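Local coordinates for designed protein (Trypanosoma brucei, PDB 6IEV) that is a designed protein of the thioredoxin family, probably used to study what keeps a fold stable at high temperature, at residues S27-E30 against L31-T35; I97-G101 against E102-E106; K114-V117 against T118-L122. All coordinates share one frame; numbering follows the deposited sequence.

From the N terminus, interaction 1 (27-30 with 31-35) is helix 28-35 with its cap, interaction 2 (97-101 with 102-106) is the hairpin at one edge of the sheet, the contact closing the tight turn from Lys99 to Glu102, and interaction 3 (114-117 with 118-122) lies in the last helix, 112-123. All three are local and run in series, neither nested nor crossed. The first helix meets the hairpin turn where Thr35 O lies 3.1 Å from Gly101 N, probably a hydrogen bond. The hairpin meets the last helix through Ile97, whose CD1 packs on Leu115 and Leu122. Interactions 1 and 3 do not touch; their centres are about 23 Å apart, on opposite sides of the chain's centre.

Interaction 1 of 3, residues S27-E30 against L31-T35; sequences SLEE and LREAT
Leu28 swings CG beside its own carbonyl carbon (chi1 -175°), while Arg32, one turn later, holds CG beside the backbone N (chi1 -69°); these two settings carry the side chains to each other, and Leu28 CD1 lies 4.0 Å from Arg32 CG. The contact is between the leucine branch and the aliphatic part of the arginine, whose chain bends at chi3. Trp86 of helix 81-86 touches both residues. Glu29 and Glu33 form the next such pair, and here a carboxylate oxygen meets a methylene: Glu29 OE2 is 3.8 Å from Glu33 CG. Their carboxylates are near but not in contact, Glu29 OE2 4.6 Å from Glu33 OE1, and the like charges probably repel somewhat.

Beneath these side chains runs the regular ladder of the helix, from Leu31 N to Ser27 O at 3.0 Å through Arg32 N to Leu28 O at 2.8 Å and on to Ala34 N. Ser27 also caps the helix start, its OG accepting from Glu30 N at 3.0 Å in a nearly straight bond (165°). Glu30 stretches out from the flank of the helix, fully extended, and its carboxylate takes Met26 N with OE2 and His23 NE2 with OE1, joining the helix to the strand before it. Farther along, Leu31 O accepts from Thr35 N and Thr35 OG1, which come from opposite faces of its plane. Leu31 itself is buried against Ile43 and Val75 of the central sheet. Together these bonds make a serine N-capped alpha-helix, laid on the sheet of a thioredoxin-type fold as its first helix.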
loop_
_atom_site.group_PDB
_atom_site.type_symbol
_atom_site.label_atom_id
_atom_site.label_comp_id
_atom_site.label_asym_id
_atom_site.label_seq_id
_atom_site.Cartn_x
_atom_site.Cartn_y
_atom_site.Cartn_z
ATOM N N SER A 27 -24.871 -10.016 12.304
ATOM C CA SER A 27 -25.696 -9.587 13.433
ATOM C C SER A 27 -24.971 -8.508 14.215
ATOM O O SER A 27 -23.737 -8.386 14.159
ATOM C CB SER A 27 -26.004 -10.746 14.392
ATOM O OG SER A 27 -24.792 -11.205 15.014
ATOM N N LEU A 28 -25.755 -7.770 15.003
ATOM C CA LEU A 28 -25.180 -6.766 15.891
ATOM C C LEU A 28 -24.239 -7.404 16.906
ATOM O O LEU A 28 -23.129 -6.904 17.134
ATOM C CB LEU A 28 -26.304 -5.986 16.578
ATOM C CG LEU A 28 -25.860 -4.818 17.454
ATOM C CD1 LEU A 28 -24.991 -3.854 16.665
ATOM C CD2 LEU A 28 -27.055 -4.112 18.017
ATOM N N GLU A 29 -24.611 -8.572 17.434
ATOM C CA GLU A 29 -23.753 -9.234 18.406
ATOM C C GLU A 29 -22.406 -9.609 17.790
ATOM O O GLU A 29 -21.356 -9.413 18.410
ATOM C CB GLU A 29 -24.435 -10.486 18.959
ATOM C CG GLU A 29 -23.587 -11.210 19.988
ATOM C CD GLU A 29 -23.234 -10.311 21.172
ATOM O OE1 GLU A 29 -24.094 -9.483 21.564
ATOM O OE2 GLU A 29 -22.094 -10.415 21.690
ATOM N N GLU A 30 -22.404 -10.121 16.561
ATOM C CA GLU A 30 -21.127 -10.392 15.915
ATOM C C GLU A 30 -20.348 -9.103 15.701
ATOM O O GLU A 30 -19.139 -9.058 15.925
ATOM C CB GLU A 30 -21.334 -11.114 14.586
ATOM C CG GLU A 30 -20.017 -11.395 13.868
ATOM C CD GLU A 30 -20.224 -11.953 12.461
ATOM O OE1 GLU A 30 -19.263 -12.479 11.882
ATOM O OE2 GLU A 30 -21.348 -11.853 11.925
ATOM N N LEU A 31 -21.031 -8.035 15.290
ATOM C CA LEU A 31 -20.338 -6.786 14.994
ATOM C C LEU A 31 -19.723 -6.172 16.251
ATOM O O LEU A 31 -18.613 -5.635 16.204
ATOM C CB LEU A 31 -21.305 -5.804 14.324
ATOM C CG LEU A 31 -20.772 -4.418 13.954
ATOM C CD1 LEU A 31 -19.407 -4.518 13.275
ATOM C CD2 LEU A 31 -21.753 -3.711 13.052
ATOM N N ARG A 32 -20.433 -6.231 17.382
ATOM C CA ARG A 32 -19.902 -5.642 18.609
ATOM C C ARG A 32 -18.704 -6.415 19.142
ATOM O O ARG A 32 -17.747 -5.810 19.632
ATOM C CB ARG A 32 -20.993 -5.568 19.673
ATOM C CG ARG A 32 -22.082 -4.568 19.355
ATOM C CD ARG A 32 -23.101 -4.488 20.486
ATOM N NE ARG A 32 -22.553 -3.918 21.715
ATOM C CZ ARG A 32 -23.243 -3.786 22.846
ATOM N NH1 ARG A 32 -24.517 -4.180 22.911
ATOM N NH2 ARG A 32 -22.659 -3.252 23.911
ATOM N N GLU A 33 -18.724 -7.746 19.043
ATOM C CA GLU A 33 -17.557 -8.516 19.461
ATOM C C GLU A 33 -16.377 -8.297 18.524
ATOM O O GLU A 33 -15.225 -8.400 18.951
ATOM C CB GLU A 33 -17.901 -10.003 19.582
ATOM C CG GLU A 33 -18.329 -10.386 21.006
ATOM C CD GLU A 33 -17.760 -11.723 21.491
ATOM O OE1 GLU A 33 -18.201 -12.789 20.999
ATOM O OE2 GLU A 33 -16.875 -11.703 22.380
ATOM N N ALA A 34 -16.629 -8.044 17.243
ATOM C CA ALA A 34 -15.534 -7.762 16.326
ATOM C C ALA A 34 -14.865 -6.434 16.651
ATOM O O ALA A 34 -13.638 -6.350 16.730
ATOM C CB ALA A 34 -16.045 -7.759 14.886
ATOM N N THR A 35 -15.649 -5.373 16.800
ATOM C CA THR A 35 -15.062 -4.060 17.017
ATOM C C THR A 35 -14.506 -3.872 18.418
ATOM O O THR A 35 -13.752 -2.919 18.634
ATOM C CB THR A 35 -16.090 -2.968 16.730
ATOM O OG1 THR A 35 -17.199 -3.103 17.625
ATOM C CG2 THR A 35 -16.566 -3.058 15.286
#

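Interaction 2 of 3, residues I97-G101 against E102-E106; sequences IEKGG and EPLGE
Strands 97-99 and 102-106 run antiparallel, their short axes 4.5 Å apart at closest and 150° between directions, joined by a type I' turn from Lys99 to Glu102. This is the beta hairpin at the edge of the thioredoxin-type sheet, with Gly100 and Gly101 taking the positive phi angles of the turn. Lys99 and Glu102 pair through two hydrogen bonds, and Glu102 N comes to Lys99 O from above the carbonyl plane. A classic bulge follows, with Leu104 and Gly105 both facing Ile97.

Leu104 reaches back across the hairpin, and its CD1 lies 3.5 Å from Lys99 CB, the closest side-chain approach here. Beyond CB the lysine leads away, and its NZ bonds to Asn38 O. Ile97 is buried under helix 112-123, touching Leu115 and Leu122. Glu98, turned to the same face as Pro103, bends at chi2 and lays OE1 over the face of the Pro103 ring, 3.6 Å from Pro103 N; its OE2 is hydrogen-bonded to Tyr87 OH. At the bulge, Ile97 O takes Leu104 N at 2.8 Å (168°) and, weakly, Gly105 N at 3.4 Å.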
loop_
_atom_site.group_PDB
_atom_site.type_symbol
_atom_site.label_atom_id
_atom_site.label_comp_id
_atom_site.label_asym_id
_atom_site.label_seq_id
_atom_site.Cartn_x
_atom_site.Cartn_y
_atom_site.Cartn_z
ATOM N N ILE A 97 -15.259 4.092 11.399
ATOM C CA ILE A 97 -13.963 3.621 11.866
ATOM C C ILE A 97 -14.013 3.508 13.379
ATOM O O ILE A 97 -14.325 4.486 14.065
ATOM C CB ILE A 97 -12.824 4.544 11.411
ATOM C CG1 ILE A 97 -12.879 4.701 9.895
ATOM C CG2 ILE A 97 -11.478 3.971 11.839
ATOM C CD1 ILE A 97 -11.866 5.684 9.353
ATOM N N GLU A 98 -13.674 2.329 13.900
ATOM C CA GLU A 98 -13.774 2.060 15.323
ATOM C C GLU A 98 -12.475 1.469 15.846
ATOM O O GLU A 98 -11.724 0.819 15.114
ATOM C CB GLU A 98 -14.921 1.101 15.626
ATOM C CG GLU A 98 -16.301 1.716 15.413
ATOM C CD GLU A 98 -17.251 1.437 16.560
ATOM O OE1 GLU A 98 -17.943 2.379 17.004
ATOM O OE2 GLU A 98 -17.303 0.276 17.016
ATOM N N LYS A 99 -12.240 1.670 17.138
ATOM C CA LYS A 99 -11.143 1.020 17.839
ATOM C C LYS A 99 -11.568 0.838 19.285
ATOM O O LYS A 99 -12.069 1.783 19.900
ATOM C CB LYS A 99 -9.857 1.844 17.743
ATOM C CG LYS A 99 -8.693 1.300 18.545
ATOM C CD LYS A 99 -7.380 1.940 18.096
ATOM C CE LYS A 99 -6.416 2.120 19.271
ATOM N NZ LYS A 99 -5.942 0.822 19.830
ATOM N N GLY A 100 -11.438 -0.380 19.795
ATOM C CA GLY A 100 -11.881 -0.653 21.158
ATOM C C GLY A 100 -13.312 -0.249 21.434
ATOM O O GLY A 100 -13.615 0.283 22.513
ATOM N N GLY A 101 -14.206 -0.460 20.468
ATOM C CA GLY A 101 -15.608 -0.138 20.641
ATOM C C GLY A 101 -15.948 1.337 20.590
ATOM O O GLY A 101 -17.129 1.686 20.692
ATOM N N GLU A 102 -14.975 2.204 20.402
ATOM C CA GLU A 102 -15.213 3.629 20.341
ATOM C C GLU A 102 -15.058 4.126 18.911
ATOM O O GLU A 102 -14.123 3.720 18.207
ATOM C CB GLU A 102 -14.250 4.388 21.261
ATOM C CG GLU A 102 -14.482 4.129 22.747
ATOM C CD GLU A 102 -15.360 5.184 23.405
ATOM O OE1 GLU A 102 -14.799 6.117 24.021
ATOM O OE2 GLU A 102 -16.607 5.076 23.319
ATOM N N PRO A 103 -15.974 4.969 18.439
ATOM C CA PRO A 103 -15.868 5.498 17.074
ATOM C C PRO A 103 -14.809 6.586 16.971
ATOM O O PRO A 103 -14.772 7.518 17.779
ATOM C CB PRO A 103 -17.263 6.064 16.807
ATOM C CG PRO A 103 -17.745 6.472 18.175
ATOM C CD PRO A 103 -17.145 5.501 19.157
ATOM N N LEU A 104 -13.950 6.454 15.955
ATOM C CA LEU A 104 -12.890 7.406 15.657
ATOM C C LEU A 104 -13.156 8.252 14.429
ATOM O O LEU A 104 -12.422 9.220 14.202
ATOM C CB LEU A 104 -11.552 6.689 15.448
ATOM C CG LEU A 104 -11.086 5.658 16.468
ATOM C CD1 LEU A 104 -9.939 4.850 15.866
ATOM C CD2 LEU A 104 -10.671 6.337 17.762
ATOM N N GLY A 105 -14.123 7.881 13.603
ATOM C CA GLY A 105 -14.379 8.631 12.388
ATOM C C GLY A 105 -15.501 8.012 11.582
ATOM O O GLY A 105 -15.868 6.842 11.764
ATOM N N GLU A 106 -16.020 8.820 10.659
ATOM C CA GLU A 106 -17.132 8.424 9.815
ATOM C C GLU A 106 -16.984 9.125 8.471
ATOM O O GLU A 106 -16.660 10.311 8.422
ATOM C CB GLU A 106 -18.464 8.777 10.494
ATOM C CG GLU A 106 -19.695 8.662 9.619
ATOM C CD GLU A 106 -20.988 8.580 10.434
ATOM O OE1 GLU A 106 -20.921 8.306 11.653
ATOM O OE2 GLU A 106 -22.073 8.804 9.854
#

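Interaction 3 of 3, residues K114-V117 against T118-L122; sequences KLRV and TLDEL
Lys114 O is gripped twice by Thr118: its OG1 donates at 2.7 Å and its backbone N at 2.8 Å. The amide comes in tilted only slightly from the carbonyl plane, whereas the hydroxyl stands above it, 43° out. Thr118 can do this because OG1 sits beside its own backbone N (chi1 -55°), which turns the hydroxyl back along the helix to the preceding turn. In this way the hydroxyl is satisfied within the helix itself. Lys114 CG crosses at a slant, 4.1 Å from Thr118 OG1, before the chain bends away.

The same ladder continues with Leu119 N on Leu115 O, Asp120 N on Arg116 O and Glu121 N on Val117 O. These turns belong to helix 112-123, the C-terminal helix of a thioredoxin-type fold, which lies across the sheet beside helix 53-66. Its inner side carries Leu115, which packs on Phe95 of the sheet and on Leu60, and Leu119, which meets Leu63.

On another side of the helix, Arg116 runs out extended from CG to NE, and Asp120, one turn on, brings OD2 to 4.0 Å from Arg116 CG. The charged ends are farther apart, with Arg116 NE 4.5 Å from Asp120 OD2, beyond a salt bridge, and the planes of the two groups 57° apart. The guanidinium instead forms salt bridges to a second subunit, NE to its Asp111 and NH2 to its Asp113. Asp120 OD2 also lies close to that subunit's Asp111, a meeting of like charges that the nearby arginine would probably ease.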
loop_
_atom_site.group_PDB
_atom_site.type_symbol
_atom_site.label_atom_id
_atom_site.label_comp_id
_atom_site.label_asym_id
_atom_site.label_seq_id
_atom_site.Cartn_x
_atom_site.Cartn_y
_atom_site.Cartn_z
ATOM N N LYS A 114 -12.014 9.332 0.142
ATOM C CA LYS A 114 -12.094 10.032 1.404
ATOM C C LYS A 114 -11.800 9.101 2.547
ATOM O O LYS A 114 -11.160 9.493 3.531
ATOM C CB LYS A 114 -13.511 10.507 1.652
ATOM C CG LYS A 114 -13.684 11.668 2.558
ATOM C CD LYS A 114 -14.184 12.879 1.816
ATOM C CE LYS A 114 -13.700 14.221 2.403
ATOM N NZ LYS A 114 -14.395 15.249 1.533
ATOM N N LEU A 115 -12.243 7.854 2.413
ATOM C CA LEU A 115 -12.100 6.916 3.509
ATOM C C LEU A 115 -10.633 6.631 3.784
ATOM O O LEU A 115 -10.182 6.720 4.931
ATOM C CB LEU A 115 -12.871 5.630 3.210
ATOM C CG LEU A 115 -12.534 4.700 4.360
ATOM C CD1 LEU A 115 -13.181 5.202 5.664
ATOM C CD2 LEU A 115 -12.908 3.267 4.080
ATOM N N ARG A 116 -9.861 6.330 2.738
ATOM C CA ARG A 116 -8.429 6.098 2.933
ATOM C C ARG A 116 -7.741 7.333 3.514
ATOM O O ARG A 116 -6.921 7.221 4.436
ATOM C CB ARG A 116 -7.783 5.661 1.622
ATOM C CG ARG A 116 -6.369 5.142 1.827
ATOM C CD ARG A 116 -5.843 4.506 0.571
ATOM N NE ARG A 116 -4.491 3.988 0.774
ATOM C CZ ARG A 116 -3.868 3.164 -0.063
ATOM N NH1 ARG A 116 -4.468 2.744 -1.169
ATOM N NH2 ARG A 116 -2.636 2.761 0.209
ATOM N N VAL A 117 -8.071 8.522 3.001
ATOM C CA VAL A 117 -7.475 9.752 3.529
ATOM C C VAL A 117 -7.809 9.911 5.002
ATOM O O VAL A 117 -6.938 10.201 5.833
ATOM C CB VAL A 117 -7.942 10.968 2.714
ATOM C CG1 VAL A 117 -7.471 12.239 3.373
ATOM C CG2 VAL A 117 -7.433 10.872 1.285
ATOM N N THR A 118 -9.080 9.707 5.352
ATOM C CA THR A 118 -9.498 9.835 6.744
ATOM C C THR A 118 -8.762 8.842 7.625
ATOM O O THR A 118 -8.323 9.178 8.736
ATOM C CB THR A 118 -11.007 9.599 6.857
ATOM O OG1 THR A 118 -11.699 10.483 5.971
ATOM C CG2 THR A 118 -11.478 9.800 8.294
ATOM N N LEU A 119 -8.633 7.601 7.149
ATOM C CA LEU A 119 -7.955 6.576 7.929
ATOM C C LEU A 119 -6.489 6.927 8.121
ATOM O O LEU A 119 -5.952 6.785 9.225
ATOM C CB LEU A 119 -8.116 5.213 7.248
ATOM C CG LEU A 119 -7.303 4.086 7.887
ATOM C CD1 LEU A 119 -7.685 3.934 9.354
ATOM C CD2 LEU A 119 -7.438 2.779 7.095
ATOM N N ASP A 120 -5.832 7.422 7.065
ATOM C CA ASP A 120 -4.424 7.800 7.188
ATOM C C ASP A 120 -4.241 8.891 8.238
ATOM O O ASP A 120 -3.312 8.838 9.056
ATOM C CB ASP A 120 -3.889 8.273 5.832
ATOM C CG ASP A 120 -3.567 7.127 4.893
ATOM O OD1 ASP A 120 -3.270 6.017 5.387
ATOM O OD2 ASP A 120 -3.591 7.345 3.664
ATOM N N GLU A 121 -5.156 9.858 8.257
ATOM C CA GLU A 121 -5.097 10.942 9.228
ATOM C C GLU A 121 -5.346 10.435 10.645
ATOM O O GLU A 121 -4.766 10.956 11.606
ATOM C CB GLU A 121 -6.124 11.996 8.824
ATOM C CG GLU A 121 -6.033 13.330 9.505
ATOM C CD GLU A 121 -7.406 13.958 9.676
ATOM O OE1 GLU A 121 -7.466 15.177 9.944
ATOM O OE2 GLU A 121 -8.425 13.232 9.567
ATOM N N LEU A 122 -6.169 9.393 10.802
ATOM C CA LEU A 122 -6.339 8.809 12.128
ATOM C C LEU A 122 -5.093 8.071 12.582
ATOM O O LEU A 122 -4.760 8.104 13.770
ATOM C CB LEU A 122 -7.551 7.885 12.147
ATOM C CG LEU A 122 -8.812 8.736 12.056
ATOM C CD1 LEU A 122 -9.968 7.943 11.503
ATOM C CD2 LEU A 122 -9.130 9.313 13.422
#